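Local coordinates for protein A151R (African swine fever virus Georgia 2007/1, PDB 7CMA) that is a non-structural viral protein that binds a zinc ion and whose biochemical role is not firmly established, at residues 30-35 with 91-96; 40-45 with 53-58. One frame throughout, in Å; residues are numbered along the deposited sequence.

Contact 1: residues 30-35 with 91-96; sequences TILLLT and KIWSGE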
ATOM      1  N   THR A  30      11.731 -24.240  -9.300  1.00 48.46           N
ATOM      2  CA  THR A  30      10.546 -25.135  -9.413  1.00 43.44           C
ATOM      3  C   THR A  30       9.332 -24.486  -8.746  1.00 39.16           C
ATOM      4  O   THR A  30       9.475 -23.937  -7.640  1.00 50.34           O
ATOM      5  CB  THR A  30      10.847 -26.535  -8.855  1.00 45.50           C
ATOM      6  OG1 THR A  30       9.643 -27.298  -8.898  1.00 51.89           O
ATOM      7  CG2 THR A  30      11.382 -26.520  -7.442  1.00 47.54           C
ATOM      8  N   ILE A  31       8.187 -24.531  -9.431  1.00 41.76           N
ATOM      9  CA  ILE A  31       6.901 -23.916  -8.994  1.00 41.44           C
ATOM     10  C   ILE A  31       5.770 -24.890  -9.329  1.00 44.35           C
ATOM     11  O   ILE A  31       5.711 -25.362 -10.490  1.00 38.80           O
ATOM     12  CB  ILE A  31       6.689 -22.544  -9.660  1.00 42.72           C
ATOM     13  CG1 ILE A  31       7.696 -21.505  -9.151  1.00 45.16           C
ATOM     14  CG2 ILE A  31       5.253 -22.078  -9.481  1.00 44.05           C
ATOM     15  CD1 ILE A  31       7.207 -20.074  -9.241  1.00 47.38           C
ATOM     16  N   LEU A  32       4.948 -25.212  -8.331  1.00 43.94           N
ATOM     17  CA  LEU A  32       3.700 -25.996  -8.495  1.00 44.85           C
ATOM     18  C   LEU A  32       2.515 -25.034  -8.641  1.00 41.15           C
ATOM     19  O   LEU A  32       2.443 -24.055  -7.874  1.00 40.56           O
ATOM     20  CB  LEU A  32       3.535 -26.916  -7.280  1.00 43.97           C
ATOM     21  CG  LEU A  32       4.593 -28.010  -7.142  1.00 48.42           C
ATOM     22  CD1 LEU A  32       4.402 -28.795  -5.849  1.00 49.47           C
ATOM     23  CD2 LEU A  32       4.568 -28.945  -8.341  1.00 50.78           C
ATOM     24  N   LEU A  33       1.665 -25.273  -9.639  1.00 36.30           N
ATOM     25  CA  LEU A  33       0.411 -24.510  -9.861  1.00 39.21           C
ATOM     26  C   LEU A  33      -0.767 -25.304  -9.288  1.00 46.80           C
ATOM     27  O   LEU A  33      -0.881 -26.507  -9.607  1.00 47.00           O
ATOM     28  CB  LEU A  33       0.248 -24.264 -11.364  1.00 45.71           C
ATOM     29  CG  LEU A  33       1.166 -23.192 -11.961  1.00 46.09           C
ATOM     30  CD1 LEU A  33       2.575 -23.726 -12.162  1.00 51.06           C
ATOM     31  CD2 LEU A  33       0.608 -22.673 -13.277  1.00 46.73           C
ATOM     32  N   LEU A  34      -1.525 -24.697  -8.370  1.00 40.90           N
ATOM     33  CA  LEU A  34      -2.650 -25.368  -7.668  1.00 36.46           C
ATOM     34  C   LEU A  34      -3.964 -24.633  -7.978  1.00 43.44           C
ATOM     35  O   LEU A  34      -3.975 -23.382  -7.928  1.00 47.62           O
ATOM     36  CB  LEU A  34      -2.355 -25.403  -6.166  1.00 36.82           C
ATOM     37  CG  LEU A  34      -1.210 -26.324  -5.742  1.00 43.91           C
ATOM     38  CD1 LEU A  34       0.084 -25.541  -5.583  1.00 42.40           C
ATOM     39  CD2 LEU A  34      -1.550 -27.065  -4.452  1.00 44.49           C
ATOM     40  N   THR A  35      -5.015 -25.385  -8.312  1.00 43.53           N
ATOM     41  CA  THR A  35      -6.406 -24.876  -8.464  1.00 43.17           C
ATOM     42  C   THR A  35      -7.311 -25.577  -7.436  1.00 41.94           C
ATOM     43  O   THR A  35      -7.262 -26.818  -7.366  1.00 41.48           O
ATOM     44  CB  THR A  35      -6.901 -25.041  -9.909  1.00 45.81           C
ATOM     45  OG1 THR A  35      -6.108 -24.214 -10.759  1.00 45.17           O
ATOM     46  CG2 THR A  35      -8.358 -24.664 -10.082  1.00 49.42           C
ATOM     47  N   LYS A  91      -3.364 -20.728  -6.929  1.00 34.14           N
ATOM     48  CA  LYS A  91      -2.209 -20.402  -6.056  1.00 34.83           C
ATOM     49  C   LYS A  91      -0.991 -21.170  -6.547  1.00 37.72           C
ATOM     50  O   LYS A  91      -1.173 -22.170  -7.252  1.00 44.28           O
ATOM     51  CB  LYS A  91      -2.532 -20.739  -4.601  1.00 35.21           C
ATOM     52  CG  LYS A  91      -3.635 -19.904  -3.980  1.00 42.03           C
ATOM     53  CD  LYS A  91      -3.765 -20.107  -2.490  1.00 45.89           C
ATOM     54  CE  LYS A  91      -5.020 -19.491  -1.915  1.00 51.15           C
ATOM     55  NZ  LYS A  91      -5.080 -19.661  -0.446  1.00 52.49           N
ATOM     56  N   ILE A  92       0.205 -20.740  -6.143  1.00 38.18           N
ATOM     57  CA  ILE A  92       1.462 -21.391  -6.585  1.00 37.87           C
ATOM     58  C   ILE A  92       2.291 -21.760  -5.354  1.00 38.70           C
ATOM     59  O   ILE A  92       2.220 -21.036  -4.337  1.00 36.70           O
ATOM     60  CB  ILE A  92       2.233 -20.491  -7.570  1.00 40.65           C
ATOM     61  CG1 ILE A  92       2.636 -19.158  -6.935  1.00 42.84           C
ATOM     62  CG2 ILE A  92       1.427 -20.290  -8.845  1.00 36.22           C
ATOM     63  CD1 ILE A  92       3.834 -18.515  -7.591  1.00 41.97           C
ATOM     64  N   TRP A  93       2.991 -22.887  -5.432  1.00 42.02           N
ATOM     65  CA  TRP A  93       4.000 -23.296  -4.424  1.00 40.48           C
ATOM     66  C   TRP A  93       5.397 -23.191  -5.044  1.00 38.27           C
ATOM     67  O   TRP A  93       5.627 -23.836  -6.070  1.00 42.59           O
ATOM     68  CB  TRP A  93       3.703 -24.715  -3.928  1.00 37.83           C
ATOM     69  CG  TRP A  93       4.735 -25.245  -2.986  1.00 40.90           C
ATOM     70  CD1 TRP A  93       5.908 -25.859  -3.319  1.00 37.57           C
ATOM     71  CD2 TRP A  93       4.736 -25.130  -1.551  1.00 40.81           C
ATOM     72  NE1 TRP A  93       6.630 -26.142  -2.191  1.00 41.20           N
ATOM     73  CE2 TRP A  93       5.963 -25.658  -1.097  1.00 41.04           C
ATOM     74  CE3 TRP A  93       3.858 -24.570  -0.615  1.00 41.48           C
ATOM     75  CZ2 TRP A  93       6.288 -25.721   0.258  1.00 43.85           C
ATOM     76  CZ3 TRP A  93       4.180 -24.634   0.722  1.00 44.95           C
ATOM     77  CH2 TRP A  93       5.381 -25.201   1.150  1.00 45.85           C
ATOM     78  N   SER A  94       6.312 -22.474  -4.396  1.00 37.53           N
ATOM     79  CA  SER A  94       7.709 -22.371  -4.894  1.00 46.01           C
ATOM     80  C   SER A  94       8.643 -23.224  -4.029  1.00 44.39           C
ATOM     81  O   SER A  94       8.658 -23.025  -2.798  1.00 43.75           O
ATOM     82  CB  SER A  94       8.171 -20.945  -4.949  1.00 46.75           C
ATOM     83  OG  SER A  94       9.478 -20.871  -5.502  1.00 50.42           O
ATOM     84  N   GLY A  95       9.488 -24.027  -4.677  1.00 44.79           N
ATOM     85  CA  GLY A  95      10.579 -24.777  -4.028  1.00 50.75           C
ATOM     86  C   GLY A  95      10.222 -26.243  -3.841  1.00 51.19           C
ATOM     87  O   GLY A  95       9.222 -26.686  -4.432  1.00 45.74           O
ATOM     88  N   GLU A  96      11.075 -26.991  -3.135  1.00 56.37           N
ATOM     89  CA  GLU A  96      10.847 -28.422  -2.792  1.00 65.21           C
ATOM     90  C   GLU A  96       9.461 -28.567  -2.163  1.00 46.79           C
ATOM     91  O   GLU A  96       9.102 -27.808  -1.262  1.00 45.25           O
ATOM     92  CB  GLU A  96      11.949 -28.922  -1.853  1.00 74.20           C
ATOM     93  CG  GLU A  96      12.470 -30.307  -2.207  1.00 80.12           C
ATOM     94  CD  GLU A  96      11.927 -31.432  -1.341  1.00 83.90           C
ATOM     95  OE1 GLU A  96      12.695 -31.957  -0.508  1.00 90.57           O
ATOM     96  OE2 GLU A  96      10.749 -31.798  -1.516  1.00 71.37           O
TER
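Leu-32 and Trp-93 form the hydrogen-bonded pair at the middle of an antiparallel join between strand 30-35 and the end of strand 90-94. Leu-32 N reaches Trp-93 O at 2.7 Å, and Trp-93 N returns the bond to Leu-32 O. Leu-34 and Lys-91 repeat this double exchange at the next hydrogen-bonded pair. Beyond the strand end, Gly-95 N still donates to Thr-30 O (3.0 Å), tilted from the carbonyl plane; Gly-95 has a positive phi of 102°, a conformation suited to glycine. At the intervening non-hydrogen-bonded pairs, Ile-31 CA and Ile-92 CA make C-H...O contacts to Trp-93 O and Leu-32 O.

Apolar contacts divide between the two faces. On that of Ile-31, Leu-33 and Ile-92, the two isoleucines cross obliquely, Ile-31 CG2 lying 3.9 Å from Ile-92 CB while their CD1 methyls approach to 4.1 Å. On the other face Leu-32 and Trp-93 run side by side, CB to CB 4.0 Å, and Leu-34 CD1 flanks Trp-93 CB at 4.1 Å. The indole is tethered at its edge: NE1 donates to Glu-96 O at 3.1 Å, which lies in the ring plane, although the donor stands above the carbonyl plane.

Helices 3-28 and 72-84 cover the isoleucine face through Ile-21, Leu-25, Ile-79 and Trp-82, and Ser-94 OG bonds Glu-24. Phe-132 and Pro-129 pack on Trp-93, while strand 38-46 flanks strand 30-35 on the side away from strand 90-94.

Contact 2: residues 40-45 with 53-58; sequences VSEISY and FTFNDN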
ATOM      1  N   VAL A  40      -2.121 -28.943 -10.523  1.00 39.95           N
ATOM      2  CA  VAL A  40      -2.639 -29.126 -11.911  1.00 41.66           C
ATOM      3  C   VAL A  40      -1.470 -29.006 -12.892  1.00 45.52           C
ATOM      4  O   VAL A  40      -1.565 -29.596 -13.982  1.00 44.78           O
ATOM      5  CB  VAL A  40      -3.778 -28.143 -12.247  1.00 42.56           C
ATOM      6  CG1 VAL A  40      -5.039 -28.456 -11.456  1.00 45.62           C
ATOM      7  CG2 VAL A  40      -3.370 -26.688 -12.052  1.00 49.63           C
ATOM      8  N   SER A  41      -0.367 -28.381 -12.468  1.00 46.25           N
ATOM      9  CA  SER A  41       0.816 -28.174 -13.340  1.00 43.85           C
ATOM     10  C   SER A  41       2.087 -28.005 -12.502  1.00 42.55           C
ATOM     11  O   SER A  41       1.982 -27.786 -11.268  1.00 40.34           O
ATOM     12  CB  SER A  41       0.613 -27.001 -14.269  1.00 50.92           C
ATOM     13  OG  SER A  41      -0.493 -26.219 -13.865  1.00 69.72           O
ATOM     14  N   GLU A  42       3.237 -28.005 -13.179  1.00 39.55           N
ATOM     15  CA  GLU A  42       4.585 -27.852 -12.576  1.00 42.95           C
ATOM     16  C   GLU A  42       5.516 -27.224 -13.616  1.00 45.52           C
ATOM     17  O   GLU A  42       5.498 -27.677 -14.774  1.00 47.81           O
ATOM     18  CB  GLU A  42       5.124 -29.211 -12.113  1.00 52.36           C
ATOM     19  CG  GLU A  42       6.519 -29.139 -11.506  1.00 51.56           C
ATOM     20  CD  GLU A  42       7.104 -30.471 -11.061  1.00 55.58           C
ATOM     21  OE1 GLU A  42       6.349 -31.451 -10.997  1.00 52.55           O
ATOM     22  OE2 GLU A  42       8.324 -30.526 -10.797  1.00 57.18           O
ATOM     23  N   ILE A  43       6.219 -26.162 -13.236  1.00 41.25           N
ATOM     24  CA  ILE A  43       7.318 -25.582 -14.052  1.00 42.78           C
ATOM     25  C   ILE A  43       8.626 -25.735 -13.281  1.00 40.90           C
ATOM     26  O   ILE A  43       8.674 -25.313 -12.108  1.00 46.20           O
ATOM     27  CB  ILE A  43       7.017 -24.118 -14.424  1.00 42.24           C
ATOM     28  CG1 ILE A  43       5.809 -24.033 -15.362  1.00 47.71           C
ATOM     29  CG2 ILE A  43       8.243 -23.451 -15.026  1.00 45.49           C
ATOM     30  CD1 ILE A  43       4.929 -22.831 -15.130  1.00 45.27           C
ATOM     31  N   SER A  44       9.544 -26.526 -13.830  1.00 46.34           N
ATOM     32  CA  SER A  44      10.831 -26.861 -13.172  1.00 48.75           C
ATOM     33  C   SER A  44      11.975 -26.702 -14.172  1.00 44.56           C
ATOM     34  O   SER A  44      11.798 -27.086 -15.334  1.00 47.66           O
ATOM     35  CB  SER A  44      10.791 -28.247 -12.590  1.00 42.76           C
ATOM     36  OG  SER A  44       9.838 -28.315 -11.545  1.00 52.11           O
ATOM     37  N   TYR A  45      13.061 -26.060 -13.749  1.00 47.04           N
ATOM     38  CA  TYR A  45      14.317 -25.944 -14.526  1.00 46.25           C
ATOM     39  C   TYR A  45      15.075 -27.272 -14.442  1.00 39.87           C
ATOM     40  O   TYR A  45      15.480 -27.636 -13.329  1.00 39.78           O
ATOM     41  CB  TYR A  45      15.158 -24.780 -14.008  1.00 47.89           C
ATOM     42  CG  TYR A  45      16.278 -24.375 -14.930  1.00 58.74           C
ATOM     43  CD1 TYR A  45      16.023 -23.659 -16.087  1.00 62.24           C
ATOM     44  CD2 TYR A  45      17.584 -24.765 -14.680  1.00 61.73           C
ATOM     45  CE1 TYR A  45      17.046 -23.288 -16.944  1.00 67.86           C
ATOM     46  CE2 TYR A  45      18.619 -24.398 -15.524  1.00 63.04           C
ATOM     47  CZ  TYR A  45      18.348 -23.662 -16.662  1.00 64.02           C
ATOM     48  OH  TYR A  45      19.358 -23.316 -17.510  1.00 76.14           O
ATOM     49  N   PHE A  53       5.106 -29.437 -16.967  1.00 56.44           N
ATOM     50  CA  PHE A  53       4.358 -30.697 -16.710  1.00 49.62           C
ATOM     51  C   PHE A  53       2.910 -30.359 -16.347  1.00 53.91           C
ATOM     52  O   PHE A  53       2.693 -29.595 -15.385  1.00 49.98           O
ATOM     53  CB  PHE A  53       5.009 -31.498 -15.579  1.00 43.98           C
ATOM     54  CG  PHE A  53       6.499 -31.686 -15.703  1.00 49.22           C
ATOM     55  CD1 PHE A  53       7.025 -32.691 -16.503  1.00 48.70           C
ATOM     56  CD2 PHE A  53       7.374 -30.908 -14.962  1.00 52.66           C
ATOM     57  CE1 PHE A  53       8.397 -32.875 -16.595  1.00 53.96           C
ATOM     58  CE2 PHE A  53       8.746 -31.080 -15.075  1.00 47.23           C
ATOM     59  CZ  PHE A  53       9.255 -32.050 -15.906  1.00 47.81           C
ATOM     60  N   THR A  54       1.956 -30.948 -17.066  1.00 51.27           N
ATOM     61  CA  THR A  54       0.509 -30.858 -16.733  1.00 56.27           C
ATOM     62  C   THR A  54       0.032 -32.217 -16.209  1.00 56.33           C
ATOM     63  O   THR A  54       0.489 -33.245 -16.749  1.00 55.59           O
ATOM     64  CB  THR A  54      -0.290 -30.371 -17.946  1.00 58.20           C
ATOM     65  OG1 THR A  54       0.166 -29.053 -18.252  1.00 55.53           O
ATOM     66  CG2 THR A  54      -1.785 -30.360 -17.710  1.00 68.47           C
ATOM     67  N   PHE A  55      -0.735 -32.214 -15.113  1.00 51.26           N
ATOM     68  CA  PHE A  55      -1.213 -33.425 -14.396  1.00 47.35           C
ATOM     69  C   PHE A  55      -2.739 -33.531 -14.533  1.00 53.96           C
ATOM     70  O   PHE A  55      -3.394 -32.501 -14.755  1.00 53.05           O
ATOM     71  CB  PHE A  55      -0.793 -33.380 -12.925  1.00 48.92           C
ATOM     72  CG  PHE A  55       0.684 -33.186 -12.689  1.00 58.70           C
ATOM     73  CD1 PHE A  55       1.588 -34.211 -12.931  1.00 62.73           C
ATOM     74  CD2 PHE A  55       1.168 -31.993 -12.174  1.00 59.87           C
ATOM     75  CE1 PHE A  55       2.942 -34.040 -12.677  1.00 59.18           C
ATOM     76  CE2 PHE A  55       2.522 -31.823 -11.926  1.00 56.81           C
ATOM     77  CZ  PHE A  55       3.405 -32.846 -12.179  1.00 59.66           C
ATOM     78  N   ASN A  56      -3.285 -34.740 -14.359  1.00 58.85           N
ATOM     79  CA  ASN A  56      -4.753 -34.960 -14.248  1.00 65.55           C
ATOM     80  C   ASN A  56      -5.132 -35.089 -12.765  1.00 65.47           C
ATOM     81  O   ASN A  56      -4.254 -34.850 -11.907  1.00 58.01           O
ATOM     82  CB  ASN A  56      -5.219 -36.161 -15.081  1.00 64.96           C
ATOM     83  CG  ASN A  56      -4.687 -37.495 -14.597  1.00 67.10           C
ATOM     84  OD1 ASN A  56      -4.109 -37.595 -13.514  1.00 68.14           O
ATOM     85  ND2 ASN A  56      -4.874 -38.529 -15.400  1.00 67.21           N
ATOM     86  N   ASP A  57      -6.426 -35.268 -12.487  1.00 71.62           N
ATOM     87  CA  ASP A  57      -6.989 -35.314 -11.112  1.00 73.77           C
ATOM     88  C   ASP A  57      -6.412 -36.529 -10.373  1.00 76.45           C
ATOM     89  O   ASP A  57      -6.407 -36.507  -9.127  1.00 87.87           O
ATOM     90  CB  ASP A  57      -8.518 -35.342 -11.143  1.00 74.78           C
ATOM     91  CG  ASP A  57      -9.091 -36.552 -11.859  1.00 88.59           C
ATOM     92  OD1 ASP A  57      -8.719 -36.770 -13.030  1.00 91.23           O
ATOM     93  OD2 ASP A  57      -9.892 -37.276 -11.235  1.00111.68           O
ATOM     94  N   ASN A  58      -5.872 -37.503 -11.118  1.00 70.20           N
ATOM     95  CA  ASN A  58      -5.235 -38.723 -10.551  1.00 61.62           C
ATOM     96  C   ASN A  58      -3.732 -38.476 -10.370  1.00 65.86           C
ATOM     97  O   ASN A  58      -3.001 -39.447 -10.065  1.00 56.70           O
ATOM     98  CB  ASN A  58      -5.487 -39.957 -11.424  1.00 65.62           C
ATOM     99  CG  ASN A  58      -5.521 -41.240 -10.622  1.00 74.15           C
ATOM    100  OD1 ASN A  58      -4.557 -42.003 -10.617  1.00 77.23           O
ATOM    101  ND2 ASN A  58      -6.598 -41.450  -9.882  1.00 86.04           N
TER
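Strands 40-45 and 53-55 run antiparallel at 162° with axes 4.6 Å apart, Glu-42 and Phe-53 forming the hydrogen-bonded pair and Ser-41 and Thr-54 the adjoining non-hydrogen-bonded one. They are the arms of a beta hairpin built from strands 38-46 and 49-55, and a classic beta bulge interrupts the first arm where Val-40 and Ser-41 both face Leu-33 of the next strand. Glu-42 and Phe-53 exchange two backbone bonds, each 2.8 Å between N and O. Phe-55 N adds an almost straight N-H...O bond to Val-40 O (3.0 Å), approaching from above the carbonyl plane, and Ser-41 CA makes a C-H...O contact with Phe-53 O.

The side-chain packing centres on Glu-42, whose chain is extended, with CG anti to the backbone N (chi1 179°). It lies alongside Phe-53, so that CB, CG and CD all meet the CD2 corner of that ring, CD at 3.9 Å. Phe-55 reaches the same chain from the other end of the short strand, its ring plane 33° from that of the carboxylate. Its CE2 touches Glu-42 CB at 3.7 Å, and CD2 rests near the Ser-41 backbone. The aliphatic part of the glutamate thus packs against two phenyl rings.

Leu-61 of strand 61-66 lies against both phenylalanines, and Leu-32 of strand 30-35 packs on Glu-42, carrying this face across the sheet. Ser-44 OG donates to the anti lone pair of Glu-42 OE2 (2.8 Å) and is itself hydrogen-bonded to Thr-30 OG1. The other carboxylate oxygen, Glu-42 OE1, sits in the plane of the Phe-55 ring at its edge, 3.5 Å from CZ.

How the contacts relate
Both contacts belong to one five-stranded antiparallel sheet, joined through neighbouring strands 30-35 and 38-46, and both are partly buried. The centre of contact 1, with six of eleven touching residues buried, lies about 4 Å from the centre of the chain; that of contact 2, with three of seven, about 14 Å. Contact 1 brings together strands distant in sequence, with an aliphatic face under two helices and a tryptophan on the other; contact 2 closes a local hairpin, where two phenyl rings pack on a glutamate held by a serine. Ile-31 N probably bonds Ile-43 O (2.8 Å), and on the opposite face Leu-32 CD2 meets Glu-42 CG at 3.7 Å.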